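Long-range contacts in processed glycerol phosphate lipoteichoic acid synthase 2 (Bacillus subtilis, PDB 2W8D), which is a lipoteichoic acid synthase whose C-terminal domain belongs to the sulfatase family of the alkaline phosphatase clan and holds a magnesium ion: residues L112-I118 / Y404-F409; I118-Y124 / L318-V323. The contacts are given in a common frame with arbitrary orientation. Numbering follows the deposited sequence.

Contact 1: residues L112-I118 / Y404-F409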
ATOM      1  N   LEU A 112       0.567   7.391  18.115  1.00 16.49           N
ATOM      2  CA  LEU A 112       0.370   7.590  16.689  1.00 16.35           C
ATOM      3  C   LEU A 112      -0.752   8.580  16.369  1.00 16.51           C
ATOM      4  O   LEU A 112      -1.664   8.795  17.175  1.00 15.57           O
ATOM      5  CB  LEU A 112       0.119   6.240  16.007  1.00 16.29           C
ATOM      6  CG  LEU A 112       1.267   5.230  16.070  1.00 15.91           C
ATOM      7  CD1 LEU A 112       0.852   4.001  15.339  1.00 16.77           C
ATOM      8  CD2 LEU A 112       2.553   5.797  15.485  1.00 18.16           C
ATOM      9  N   GLN A 113      -0.669   9.184  15.187  1.00 16.70           N
ATOM     10  CA  GLN A 113      -1.695  10.116  14.740  1.00 17.25           C
ATOM     11  C   GLN A 113      -2.131   9.706  13.342  1.00 17.91           C
ATOM     12  O   GLN A 113      -1.932  10.418  12.366  1.00 18.96           O
ATOM     13  CB  GLN A 113      -1.207  11.562  14.867  1.00 16.10           C
ATOM     14  CG  GLN A 113      -0.749  11.818  16.304  1.00 16.68           C
ATOM     15  CD  GLN A 113      -0.030  13.127  16.540  1.00 15.43           C
ATOM     16  OE1 GLN A 113       0.630  13.638  15.660  1.00 15.66           O
ATOM     17  NE2 GLN A 113      -0.131  13.655  17.768  1.00 14.83           N
ATOM     18  N   SER A 114      -2.724   8.523  13.270  1.00 18.41           N
ATOM     19  CA  SER A 114      -3.120   7.900  12.009  1.00 19.73           C
ATOM     20  C   SER A 114      -4.287   8.568  11.282  1.00 19.31           C
ATOM     21  O   SER A 114      -5.078   9.308  11.886  1.00 20.32           O
ATOM     22  CB  SER A 114      -3.535   6.461  12.282  1.00 20.25           C
ATOM     23  OG  SER A 114      -2.489   5.771  12.940  1.00 25.17           O
ATOM     24  N   VAL A 115      -4.404   8.245  10.001  1.00 17.91           N
ATOM     25  CA  VAL A 115      -5.550   8.592   9.177  1.00 17.08           C
ATOM     26  C   VAL A 115      -6.892   8.150   9.787  1.00 16.51           C
ATOM     27  O   VAL A 115      -7.759   8.980   9.991  1.00 17.12           O
ATOM     28  CB  VAL A 115      -5.371   8.036   7.754  1.00 16.86           C
ATOM     29  CG1 VAL A 115      -6.496   8.501   6.871  1.00 15.66           C
ATOM     30  CG2 VAL A 115      -4.018   8.518   7.200  1.00 16.27           C
ATOM     31  N   PRO A 116      -7.058   6.860  10.116  1.00 16.31           N
ATOM     32  CA  PRO A 116      -8.354   6.580  10.755  1.00 16.58           C
ATOM     33  C   PRO A 116      -8.633   7.445  11.973  1.00 16.83           C
ATOM     34  O   PRO A 116      -9.792   7.751  12.237  1.00 18.04           O
ATOM     35  CB  PRO A 116      -8.267   5.108  11.165  1.00 16.56           C
ATOM     36  CG  PRO A 116      -6.840   4.643  10.812  1.00 15.86           C
ATOM     37  CD  PRO A 116      -6.243   5.644   9.901  1.00 15.84           C
ATOM     38  N   ALA A 117      -7.595   7.861  12.691  1.00 17.06           N
ATOM     39  CA  ALA A 117      -7.780   8.708  13.879  1.00 17.10           C
ATOM     40  C   ALA A 117      -8.049  10.175  13.506  1.00 17.68           C
ATOM     41  O   ALA A 117      -8.903  10.830  14.120  1.00 17.78           O
ATOM     42  CB  ALA A 117      -6.611   8.590  14.829  1.00 16.26           C
ATOM     43  N   ILE A 118      -7.340  10.670  12.487  1.00 17.83           N
ATOM     44  CA  ILE A 118      -7.582  12.004  11.948  1.00 17.99           C
ATOM     45  C   ILE A 118      -9.056  12.135  11.533  1.00 18.40           C
ATOM     46  O   ILE A 118      -9.755  13.074  11.912  1.00 18.36           O
ATOM     47  CB  ILE A 118      -6.649  12.318  10.735  1.00 17.55           C
ATOM     48  CG1 ILE A 118      -5.202  12.380  11.212  1.00 16.73           C
ATOM     49  CG2 ILE A 118      -7.070  13.654  10.046  1.00 15.79           C
ATOM     50  CD1 ILE A 118      -4.162  12.554  10.148  1.00 11.76           C
ATOM     51  N   TYR A 404       3.798  16.195  20.133  1.00 20.46           N
ATOM     52  CA  TYR A 404       3.259  16.996  19.046  1.00 20.99           C
ATOM     53  C   TYR A 404       1.739  16.959  19.015  1.00 21.78           C
ATOM     54  O   TYR A 404       1.154  15.880  18.937  1.00 22.19           O
ATOM     55  CB  TYR A 404       3.780  16.489  17.710  1.00 21.03           C
ATOM     56  CG  TYR A 404       3.414  17.403  16.590  1.00 20.60           C
ATOM     57  CD1 TYR A 404       2.433  17.051  15.667  1.00 21.34           C
ATOM     58  CD2 TYR A 404       4.019  18.651  16.478  1.00 20.91           C
ATOM     59  CE1 TYR A 404       2.092  17.910  14.630  1.00 22.27           C
ATOM     60  CE2 TYR A 404       3.685  19.526  15.457  1.00 20.81           C
ATOM     61  CZ  TYR A 404       2.720  19.163  14.536  1.00 21.79           C
ATOM     62  OH  TYR A 404       2.401  20.049  13.523  1.00 20.76           O
ATOM     63  N   GLU A 405       1.103  18.131  19.042  1.00 22.27           N
ATOM     64  CA  GLU A 405      -0.353  18.211  18.881  1.00 23.65           C
ATOM     65  C   GLU A 405      -0.770  18.995  17.634  1.00 23.81           C
ATOM     66  O   GLU A 405      -0.626  20.217  17.599  1.00 24.11           O
ATOM     67  CB  GLU A 405      -1.026  18.813  20.113  1.00 24.05           C
ATOM     68  CG  GLU A 405      -0.249  18.646  21.424  1.00 26.85           C
ATOM     69  CD  GLU A 405      -1.161  18.427  22.619  1.00 30.81           C
ATOM     70  OE1 GLU A 405      -1.141  19.258  23.561  1.00 30.39           O
ATOM     71  OE2 GLU A 405      -1.902  17.413  22.611  1.00 33.18           O
ATOM     72  N   PRO A 406      -1.286  18.289  16.606  1.00 23.81           N
ATOM     73  CA  PRO A 406      -1.853  18.928  15.421  1.00 24.02           C
ATOM     74  C   PRO A 406      -3.194  19.525  15.804  1.00 23.98           C
ATOM     75  O   PRO A 406      -3.755  19.125  16.818  1.00 23.78           O
ATOM     76  CB  PRO A 406      -2.046  17.762  14.435  1.00 23.78           C
ATOM     77  CG  PRO A 406      -1.285  16.596  15.021  1.00 24.23           C
ATOM     78  CD  PRO A 406      -1.344  16.822  16.510  1.00 23.86           C
ATOM     79  N   LYS A 407      -3.717  20.446  14.993  1.00 24.28           N
ATOM     80  CA  LYS A 407      -4.842  21.283  15.430  1.00 24.87           C
ATOM     81  C   LYS A 407      -6.186  20.573  15.557  1.00 24.78           C
ATOM     82  O   LYS A 407      -6.922  20.790  16.524  1.00 24.25           O
ATOM     83  CB  LYS A 407      -4.993  22.559  14.574  1.00 25.37           C
ATOM     84  CG  LYS A 407      -4.675  23.891  15.311  1.00 25.58           C
ATOM     85  CD  LYS A 407      -5.116  23.883  16.788  1.00 27.58           C
ATOM     86  CE  LYS A 407      -6.555  24.397  17.008  1.00 27.90           C
ATOM     87  NZ  LYS A 407      -7.041  24.036  18.365  1.00 25.81           N
ATOM     88  N   GLY A 408      -6.522  19.743  14.582  1.00 24.78           N
ATOM     89  CA  GLY A 408      -7.821  19.100  14.644  1.00 24.70           C
ATOM     90  C   GLY A 408      -7.773  18.066  15.741  1.00 24.22           C
ATOM     91  O   GLY A 408      -8.711  17.909  16.504  1.00 24.60           O
ATOM     92  N   PHE A 409      -6.612  17.437  15.851  1.00 23.77           N
ATOM     93  CA  PHE A 409      -6.464  16.098  16.398  1.00 22.70           C
ATOM     94  C   PHE A 409      -6.791  15.900  17.851  1.00 22.27           C
ATOM     95  O   PHE A 409      -6.271  16.590  18.730  1.00 21.95           O
ATOM     96  CB  PHE A 409      -5.043  15.624  16.180  1.00 22.22           C
ATOM     97  CG  PHE A 409      -4.888  14.157  16.321  1.00 21.18           C
ATOM     98  CD1 PHE A 409      -5.286  13.311  15.288  1.00 18.55           C
ATOM     99  CD2 PHE A 409      -4.336  13.615  17.474  1.00 18.58           C
ATOM    100  CE1 PHE A 409      -5.160  11.948  15.410  1.00 19.37           C
ATOM    101  CE2 PHE A 409      -4.190  12.239  17.607  1.00 19.82           C
ATOM    102  CZ  PHE A 409      -4.602  11.401  16.577  1.00 19.97           C
TER
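A segment without regular secondary structure can be anchored at its two ends by different means, and 404-409 illustrates this. At Tyr404 the anchor is polar: the backbone O accepts a hydrogen bond from Gln113 NE2 (2.8 Å, nearly straight at 162°), while the phenol OH bonds Asp327 O. Pro406 lies against the same amide, its CG 3.6 Å from Gln113 OE1. The chain then turns through Lys407 and Gly408, and at Phe409 the anchor becomes aromatic. Gln113 covers one face of the ring in a CH-pi contact, with CB 4.1 Å from the ring centroid; at the ring edge, Ala117 CB comes within 3.7 Å of Phe409 CE1. A further apolar contact joins Ile118 CG1 to Phe409 CD1 at 4.2 Å. Phe409 thus fits the corner where extended chain enters helix 115-118, with Ser114 at the N-cap position. The arrangement is a C-terminal segment, following helix 380-397, packed across a loop-to-helix corner of the sulfatase-type alpha/beta domain.

Contact 2: residues I118-Y124 / L318-V323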
ATOM      1  N   ILE A 118      -7.340  10.670  12.487  1.00 17.83           N
ATOM      2  CA  ILE A 118      -7.582  12.004  11.948  1.00 17.99           C
ATOM      3  C   ILE A 118      -9.056  12.135  11.533  1.00 18.40           C
ATOM      4  O   ILE A 118      -9.755  13.074  11.912  1.00 18.36           O
ATOM      5  CB  ILE A 118      -6.649  12.318  10.735  1.00 17.55           C
ATOM      6  CG1 ILE A 118      -5.202  12.380  11.212  1.00 16.73           C
ATOM      7  CG2 ILE A 118      -7.070  13.654  10.046  1.00 15.79           C
ATOM      8  CD1 ILE A 118      -4.162  12.554  10.148  1.00 11.76           C
ATOM      9  N   LEU A 119      -9.510  11.148  10.777  1.00 18.99           N
ATOM     10  CA  LEU A 119     -10.853  11.113  10.259  1.00 19.49           C
ATOM     11  C   LEU A 119     -11.988  11.013  11.298  1.00 20.45           C
ATOM     12  O   LEU A 119     -13.145  11.183  10.932  1.00 20.20           O
ATOM     13  CB  LEU A 119     -10.946  10.020   9.197  1.00 19.18           C
ATOM     14  CG  LEU A 119     -10.164  10.429   7.946  1.00 19.04           C
ATOM     15  CD1 LEU A 119     -10.210   9.383   6.842  1.00 16.09           C
ATOM     16  CD2 LEU A 119     -10.711  11.791   7.454  1.00 17.28           C
ATOM     17  N   LYS A 120     -11.673  10.764  12.575  1.00 21.51           N
ATOM     18  CA  LYS A 120     -12.708  10.668  13.615  1.00 22.65           C
ATOM     19  C   LYS A 120     -13.450  11.974  13.783  1.00 22.85           C
ATOM     20  O   LYS A 120     -14.640  11.977  14.051  1.00 23.31           O
ATOM     21  CB  LYS A 120     -12.129  10.265  14.984  1.00 23.24           C
ATOM     22  CG  LYS A 120     -12.237   8.784  15.306  1.00 24.66           C
ATOM     23  CD  LYS A 120     -10.944   8.301  15.930  1.00 27.94           C
ATOM     24  CE  LYS A 120     -10.623   6.847  15.534  1.00 30.66           C
ATOM     25  NZ  LYS A 120     -11.601   5.826  16.042  1.00 31.08           N
ATOM     26  N   SER A 121     -12.725  13.079  13.655  1.00 23.02           N
ATOM     27  CA  SER A 121     -13.285  14.417  13.815  1.00 22.61           C
ATOM     28  C   SER A 121     -14.221  14.768  12.649  1.00 21.87           C
ATOM     29  O   SER A 121     -15.007  15.727  12.736  1.00 22.04           O
ATOM     30  CB  SER A 121     -12.157  15.441  13.895  1.00 23.18           C
ATOM     31  OG  SER A 121     -11.332  15.340  12.745  1.00 23.89           O
ATOM     32  N   LYS A 122     -14.121  13.991  11.573  1.00 20.19           N
ATOM     33  CA  LYS A 122     -15.095  13.993  10.489  1.00 19.21           C
ATOM     34  C   LYS A 122     -16.126  12.840  10.602  1.00 18.31           C
ATOM     35  O   LYS A 122     -16.873  12.596   9.661  1.00 18.25           O
ATOM     36  CB  LYS A 122     -14.389  13.986   9.108  1.00 19.39           C
ATOM     37  CG  LYS A 122     -13.923  15.382   8.594  1.00 19.59           C
ATOM     38  CD  LYS A 122     -14.300  15.643   7.090  1.00 20.32           C
ATOM     39  CE  LYS A 122     -13.431  14.825   6.083  1.00 20.43           C
ATOM     40  NZ  LYS A 122     -13.819  14.864   4.595  1.00 17.90           N
ATOM     41  N   ASN A 123     -16.170  12.144  11.747  1.00 17.25           N
ATOM     42  CA  ASN A 123     -17.170  11.073  12.032  1.00 16.31           C
ATOM     43  C   ASN A 123     -17.013   9.741  11.276  1.00 15.63           C
ATOM     44  O   ASN A 123     -18.001   9.017  11.066  1.00 15.25           O
ATOM     45  CB  ASN A 123     -18.605  11.595  11.857  1.00 16.55           C
ATOM     46  CG  ASN A 123     -18.872  12.799  12.701  1.00 17.13           C
ATOM     47  OD1 ASN A 123     -18.657  12.775  13.918  1.00 19.69           O
ATOM     48  ND2 ASN A 123     -19.309  13.879  12.069  1.00 16.85           N
ATOM     49  N   TYR A 124     -15.785   9.409  10.885  1.00 14.55           N
ATOM     50  CA  TYR A 124     -15.530   8.131  10.205  1.00 14.12           C
ATOM     51  C   TYR A 124     -15.463   6.979  11.202  1.00 13.68           C
ATOM     52  O   TYR A 124     -14.762   7.047  12.218  1.00 13.83           O
ATOM     53  CB  TYR A 124     -14.249   8.174   9.326  1.00 13.64           C
ATOM     54  CG  TYR A 124     -14.425   8.912   7.981  1.00 12.79           C
ATOM     55  CD1 TYR A 124     -14.368   8.229   6.761  1.00 11.17           C
ATOM     56  CD2 TYR A 124     -14.630  10.294   7.940  1.00 10.21           C
ATOM     57  CE1 TYR A 124     -14.525   8.921   5.557  1.00 12.90           C
ATOM     58  CE2 TYR A 124     -14.793  10.980   6.743  1.00 11.14           C
ATOM     59  CZ  TYR A 124     -14.757  10.296   5.561  1.00 12.12           C
ATOM     60  OH  TYR A 124     -14.897  11.003   4.384  1.00 14.39           O
ATOM     61  N   LEU A 318      -6.116  11.860   1.850  1.00 17.51           N
ATOM     62  CA  LEU A 318      -6.602  12.895   2.746  1.00 17.88           C
ATOM     63  C   LEU A 318      -6.947  14.160   1.965  1.00 17.51           C
ATOM     64  O   LEU A 318      -8.008  14.737   2.158  1.00 17.78           O
ATOM     65  CB  LEU A 318      -5.571  13.172   3.838  1.00 17.86           C
ATOM     66  CG  LEU A 318      -5.852  12.826   5.301  1.00 20.09           C
ATOM     67  CD1 LEU A 318      -7.117  11.984   5.587  1.00 21.93           C
ATOM     68  CD2 LEU A 318      -4.625  12.247   5.946  1.00 22.29           C
ATOM     69  N   HIS A 319      -6.060  14.545   1.050  1.00 17.51           N
ATOM     70  CA  HIS A 319      -6.277  15.689   0.175  1.00 17.12           C
ATOM     71  C   HIS A 319      -7.533  15.541  -0.655  1.00 16.63           C
ATOM     72  O   HIS A 319      -8.327  16.473  -0.706  1.00 16.53           O
ATOM     73  CB  HIS A 319      -5.038  16.008  -0.679  1.00 16.53           C
ATOM     74  CG  HIS A 319      -3.911  16.588   0.123  1.00 18.37           C
ATOM     75  ND1 HIS A 319      -2.662  16.843  -0.406  1.00 17.75           N
ATOM     76  CD2 HIS A 319      -3.841  16.933   1.435  1.00 17.94           C
ATOM     77  CE1 HIS A 319      -1.876  17.329   0.538  1.00 16.46           C
ATOM     78  NE2 HIS A 319      -2.569  17.399   1.663  1.00 18.21           N
ATOM     79  N   LEU A 320      -7.732  14.365  -1.249  1.00 16.67           N
ATOM     80  CA  LEU A 320      -8.960  14.083  -1.998  1.00 17.20           C
ATOM     81  C   LEU A 320     -10.205  14.311  -1.117  1.00 17.84           C
ATOM     82  O   LEU A 320     -11.230  14.802  -1.600  1.00 17.99           O
ATOM     83  CB  LEU A 320      -8.953  12.665  -2.576  1.00 16.64           C
ATOM     84  CG  LEU A 320      -8.208  12.421  -3.903  1.00 16.58           C
ATOM     85  CD1 LEU A 320      -7.969  10.933  -4.131  1.00 14.07           C
ATOM     86  CD2 LEU A 320      -8.943  13.010  -5.093  1.00 14.92           C
ATOM     87  N   LEU A 321     -10.090  14.000   0.175  1.00 18.32           N
ATOM     88  CA  LEU A 321     -11.211  14.154   1.116  1.00 19.02           C
ATOM     89  C   LEU A 321     -11.343  15.564   1.666  1.00 19.46           C
ATOM     90  O   LEU A 321     -12.216  15.848   2.491  1.00 19.88           O
ATOM     91  CB  LEU A 321     -11.068  13.172   2.277  1.00 18.99           C
ATOM     92  CG  LEU A 321     -11.161  11.673   2.014  1.00 17.77           C
ATOM     93  CD1 LEU A 321     -10.700  10.939   3.266  1.00 16.54           C
ATOM     94  CD2 LEU A 321     -12.590  11.293   1.681  1.00 18.19           C
ATOM     95  N   GLY A 322     -10.475  16.456   1.220  1.00 20.25           N
ATOM     96  CA  GLY A 322     -10.560  17.842   1.668  1.00 20.89           C
ATOM     97  C   GLY A 322      -9.903  18.078   3.013  1.00 21.43           C
ATOM     98  O   GLY A 322     -10.161  19.085   3.643  1.00 21.08           O
ATOM     99  N   VAL A 323      -9.033  17.175   3.466  1.00 22.51           N
ATOM    100  CA  VAL A 323      -8.336  17.465   4.719  1.00 23.51           C
ATOM    101  C   VAL A 323      -6.884  17.876   4.584  1.00 24.63           C
ATOM    102  O   VAL A 323      -6.076  17.203   3.974  1.00 25.18           O
ATOM    103  CB  VAL A 323      -8.689  16.506   5.926  1.00 23.29           C
ATOM    104  CG1 VAL A 323      -9.488  15.305   5.488  1.00 23.23           C
ATOM    105  CG2 VAL A 323      -7.473  16.145   6.780  1.00 23.04           C
TER
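The turns that finish two helices can themselves interlock, as those after helix 115-118 and helix 313-320 do here. The segment 318-323 is bent round by a Schellman motif: Gly322 takes a positive phi, Gly322 N bonds His319 O and Val323 N bonds Leu318 O. This reversal sets Leu318, Leu321 and Val323 round a shallow apolar hollow. Leu119 is the bump that fills it. Its CD1 lies 3.9 Å from Leu321 CD1, while its CD2 is 4.1 Å from Leu318 CD1 and 4.2 Å from Val323 CG1, so the forked end of one leucine touches all three walls. Beside it Ile118 makes a second bump of similar size that bridges two of the same residues: CD1 reaches Leu318 CD2 at 4.2 Å and CG2 reaches Val323 CG2 at 4.1 Å. Lys122 adds a polar tie. Its CE passes 4.0 Å from Val323 CG1, and its NZ donates a hydrogen bond of 2.8 Å to Leu321 O, a carbonyl at the turned end of the helix. Tyr124 presses in beside Leu321, its OH 3.6 Å from Leu321 CD2, and that hydroxyl is hydrogen-bonded to Lys32 O. The backbone nevertheless stays well apart, the nearest CA atoms, those of Leu119 and Val323, being 8.8 Å from each other. Leu119 and Tyr124 also touch Tyr190 of strand 189-194, so 118-124, which leads into strand 125-130, sits against the large mixed sheet, with the end of helix 313-320 packed on it.

Both contacts are largely buried, yet their centres lie about 20 and 19 Å from the centre of the chain, and 10 Å from each other. Ile118 belongs to both, touching Phe409 from the side in contact 1 and pointing toward Leu318 and Val323 in contact 2; Val115 CG1 of contact 1 also packs on Leu318 CD1 of contact 2, at 3.8 Å. What differs is the partner. Contact 2 joins the turn after helix 115-118 to the end of helix 313-320 through interleaved aliphatic side chains, whereas contact 1 joins the entry to helix 115-118 to the loop after helix 380-397 and relies on an aromatic ring. Each adds one side-chain hydrogen bond to a backbone carbonyl, from a neutral amide in contact 1 and from a lysine in contact 2.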